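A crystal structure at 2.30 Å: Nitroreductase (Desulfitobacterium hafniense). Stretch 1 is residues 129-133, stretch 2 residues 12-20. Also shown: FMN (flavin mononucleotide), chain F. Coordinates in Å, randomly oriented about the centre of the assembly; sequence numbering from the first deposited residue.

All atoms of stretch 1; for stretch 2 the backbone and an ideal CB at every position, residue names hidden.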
# COMPACT_ATOMS: atom_id res chain seq x y z
N ILE B 129 -6.48 17.79 3.11
CA ILE B 129 -5.74 17.52 4.35
C ILE B 129 -4.31 17.04 4.03
O ILE B 129 -4.11 15.98 3.43
CB ILE B 129 -6.43 16.45 5.21
CG1 ILE B 129 -7.85 16.90 5.60
CG2 ILE B 129 -5.61 16.15 6.45
CD1 ILE B 129 -7.92 18.29 6.23
N ALA B 130 -3.32 17.81 4.47
CA ALA B 130 -1.93 17.48 4.29
C ALA B 130 -1.60 16.25 5.12
O ALA B 130 -2.17 16.03 6.18
CB ALA B 130 -1.04 18.66 4.69
N ASN B 131 -0.65 15.47 4.64
CA ASN B 131 -0.29 14.22 5.30
C ASN B 131 1.13 13.76 5.00
O ASN B 131 1.81 14.28 4.11
CB ASN B 131 -1.25 13.13 4.84
CG ASN B 131 -1.23 12.93 3.33
OD1 ASN B 131 -0.43 12.14 2.83
ND2 ASN B 131 -2.08 13.68 2.60
N ILE B 132 1.58 12.76 5.77
CA ILE B 132 2.85 12.12 5.54
C ILE B 132 2.86 10.76 6.24
O ILE B 132 2.40 10.66 7.39
CB ILE B 132 4.04 12.96 6.07
CG1 ILE B 132 5.35 12.33 5.61
CG2 ILE B 132 4.06 13.05 7.63
CD1 ILE B 132 6.60 13.09 6.04
N MSE B 133 3.37 9.73 5.55
CA MSE B 133 3.59 8.40 6.14
C MSE B 133 4.76 8.54 7.11
O MSE B 133 5.79 9.14 6.80
CB MSE B 133 3.93 7.34 5.08
CG MSE B 133 2.79 6.35 4.73
SE MSE B 133 1.38 7.11 3.73
CE MSE B 133 1.88 6.47 2.03
N UNK B 12 -0.52 14.91 -7.11
CA UNK B 12 -0.23 16.03 -6.22
C UNK B 12 0.10 15.67 -4.77
O UNK B 12 0.59 16.52 -4.05
CB UNK B 12 -1.43 16.98 -6.22
N UNK B 13 -0.17 14.43 -4.36
CA UNK B 13 0.07 13.99 -3.01
C UNK B 13 1.54 14.11 -2.75
O UNK B 13 2.34 13.64 -3.53
CB UNK B 13 -0.43 12.56 -2.78
N UNK B 14 1.89 14.73 -1.64
CA UNK B 14 3.29 14.97 -1.30
C UNK B 14 3.44 14.74 0.21
O UNK B 14 2.45 14.74 0.95
CB UNK B 14 3.73 16.38 -1.70
N UNK B 15 4.69 14.57 0.66
CA UNK B 15 4.97 14.39 2.08
C UNK B 15 5.11 15.73 2.78
O UNK B 15 6.08 16.45 2.56
CB UNK B 15 6.24 13.56 2.28
N UNK B 16 4.17 16.08 3.63
CA UNK B 16 4.25 17.35 4.35
C UNK B 16 5.12 17.23 5.60
O UNK B 16 4.94 16.27 6.39
CB UNK B 16 2.85 17.83 4.73
N UNK B 17 6.04 18.16 5.79
CA UNK B 17 6.89 18.13 6.99
C UNK B 17 6.86 19.45 7.81
O UNK B 17 7.86 19.84 8.42
CB UNK B 17 8.33 17.83 6.57
N UNK B 18 5.71 20.09 7.85
CA UNK B 18 5.57 21.33 8.57
C UNK B 18 4.07 21.61 8.61
O UNK B 18 3.48 22.12 7.65
CB UNK B 18 6.36 22.47 7.92
N UNK B 19 3.46 21.24 9.72
CA UNK B 19 2.02 21.38 9.92
C UNK B 19 1.63 22.53 10.86
O UNK B 19 2.35 22.84 11.79
CB UNK B 19 1.46 20.07 10.47
N UNK B 20 0.47 23.13 10.59
CA UNK B 20 -0.13 24.13 11.46
C UNK B 20 -0.74 23.33 12.62
O UNK B 20 -0.89 22.10 12.51
CB UNK B 20 -1.17 24.99 10.73
N1 FMN F . 9.18 10.74 5.88
C2 FMN F . 9.58 11.27 7.09
O2 FMN F . 9.91 12.45 7.21
N3 FMN F . 9.60 10.47 8.20
C4 FMN F . 9.24 9.15 8.14
O4 FMN F . 9.29 8.49 9.17
C4A FMN F . 8.84 8.61 6.92
N5 FMN F . 8.46 7.30 6.80
C5A FMN F . 7.82 6.86 5.67
C6 FMN F . 7.22 5.60 5.67
C7 FMN F . 6.56 5.13 4.55
C7M FMN F . 5.93 3.79 4.60
C8 FMN F . 6.52 5.91 3.41
C8M FMN F . 5.83 5.46 2.17
C9 FMN F . 7.12 7.18 3.40
C9A FMN F . 7.78 7.66 4.54
N10 FMN F . 8.40 8.90 4.57
C10 FMN F . 8.80 9.42 5.78
C1' FMN F . 8.07 9.88 3.48
C2' FMN F . 9.01 9.65 2.30
O2' FMN F . 10.26 10.25 2.61
C3' FMN F . 8.38 10.24 1.04
O3' FMN F . 7.17 9.59 0.73
C4' FMN F . 9.33 10.08 -0.14
O4' FMN F . 10.46 10.83 0.16
C5' FMN F . 8.71 10.55 -1.46
O5' FMN F . 8.32 11.91 -1.35
P FMN F . 6.78 12.33 -1.48
O1P FMN F . 6.70 13.79 -1.14
O2P FMN F . 5.86 11.55 -0.53
O3P FMN F . 6.45 12.10 -2.92

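Position 12 lies beyond the reach of stretch 1. Its ideal CB has nothing of that strand within 5.5 Å, so almost any residue would suit. It is Glu12, which closes a helix.

Position 13 is the first to leave helical angles. Its CA-to-CB bond points sideways, with the FMN phosphate and Asn131 OD1 both within reach of a long side chain, in directions roughly at right angles. A long donor, lysine or arginine, would suit the phosphate. It is Arg13. NH1 bonds FMN O2P (2.7 Å) and NH2 bonds FMN O3P (3.0 Å). Water 1 links the arginine to stretch 1: it accepts from Arg13 NH1 at 2.9 Å and lies 2.6 Å from Asn131 OD1.

Position 14 has extended angles, and its CB points away from stretch 1. Many side chains would fit, and the visible atoms do not choose among them. It is Tyr14. With chi1 in p, its ring turns back, and OH comes 4.1 Å from Ala130 CB. Water 2 joins the backbones, donating to Tyr14 O (2.8 Å) and accepting from Asn131 N (3.1 Å).

Position 15 is tight. Its ideal CB is 3.7 Å from Ile132 CG1, and the phosphate and ribityl chain of FMN are near. A small residue is favoured; serine or threonine could also donate to phosphate. It is Ser15. OG donates to FMN O2P (2.6 Å), and the backbone N to FMN O1P (2.8 Å). Water 3 bridges Ser15 OG (2.7 Å) and Met133 N (3.2 Å).

Position 16 offers its N to Asn131 O, a nearly straight hydrogen bond of 3.0 Å that any residue but proline could make. The ideal CB lies 4.0 Å from Ala130 CB, so alanine, serine, cysteine or valine is plausible. It is Cys16, whose CB packs on Ala130 CB at 4.0 Å.

The CA-to-CB bond of position 17 points sideways, and its ideal CB lies 5.1 Å from Ile132 CD1, with flavin N1 and O2 beyond. Two acceptors call for a long donor. It is Arg17. NE bonds FMN O2 (2.7 Å), NH2 bonds FMN N1 (3.0 Å), and NE passes 3.7 Å from Ile132 CD1.

Position 18 is out of reach, and stretch 1 sets no preference. It is Asp18, hydrogen-bonded elsewhere in the structure.

Position 19 points toward stretch 1 across a gap that a large apolar residue could span: leucine, methionine or an aromatic. It is Phe19. The ring presents its edge to Ala130 O (CE2, 3.6 Å) and Ile132 CG2 (CZ, 4.3 Å).

Position 20 is out of reach and unconstrained by stretch 1. It is Lys20, exposed.

Stretch 2, residues 12-20: ERYSCRDFK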
# COMPACT_ATOMS: atom_id res chain seq x y z
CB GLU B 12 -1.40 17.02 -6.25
CG GLU B 12 -2.64 16.59 -5.46
CD GLU B 12 -3.90 17.40 -5.81
OE1 GLU B 12 -3.79 18.40 -6.55
OE2 GLU B 12 -4.99 17.01 -5.35
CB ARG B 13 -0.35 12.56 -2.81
CG ARG B 13 -0.05 12.01 -1.38
CD ARG B 13 0.49 10.55 -1.40
NE ARG B 13 1.61 10.51 -2.32
CZ ARG B 13 2.85 10.94 -2.06
NH1 ARG B 13 3.20 11.39 -0.86
NH2 ARG B 13 3.76 10.86 -3.00
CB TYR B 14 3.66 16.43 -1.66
CG TYR B 14 3.04 17.49 -0.74
CD1 TYR B 14 1.76 17.98 -0.98
CD2 TYR B 14 3.74 18.00 0.35
CE1 TYR B 14 1.18 18.93 -0.13
CE2 TYR B 14 3.17 18.96 1.20
CZ TYR B 14 1.88 19.42 0.95
OH TYR B 14 1.31 20.37 1.77
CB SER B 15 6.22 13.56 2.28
OG SER B 15 5.98 12.21 1.96
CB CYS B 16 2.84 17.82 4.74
SG CYS B 16 2.78 19.31 5.72
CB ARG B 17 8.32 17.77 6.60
CG ARG B 17 8.43 16.35 6.13
CD ARG B 17 9.87 15.92 5.97
NE ARG B 17 9.91 14.55 5.49
CZ ARG B 17 10.00 14.20 4.21
NH1 ARG B 17 10.13 15.12 3.25
NH2 ARG B 17 10.00 12.90 3.89
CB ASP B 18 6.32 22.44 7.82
CG ASP B 18 6.24 23.77 8.51
OD1 ASP B 18 5.82 23.82 9.68
OD2 ASP B 18 6.62 24.78 7.88
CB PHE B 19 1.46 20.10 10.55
CG PHE B 19 1.56 18.87 9.67
CD1 PHE B 19 2.67 18.06 9.71
CD2 PHE B 19 0.50 18.48 8.87
CE1 PHE B 19 2.74 16.90 8.93
CE2 PHE B 19 0.57 17.34 8.08
CZ PHE B 19 1.68 16.55 8.13
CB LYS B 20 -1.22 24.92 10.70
CG LYS B 20 -0.67 25.73 9.50
CD LYS B 20 -1.76 26.23 8.51
CE LYS B 20 -2.25 27.63 8.79
NZ LYS B 20 -1.20 28.67 8.52
O HOH W 1 1.84 12.02 1.62
O HOH W 2 0.66 16.58 2.01
O HOH W 3 3.94 10.46 2.51
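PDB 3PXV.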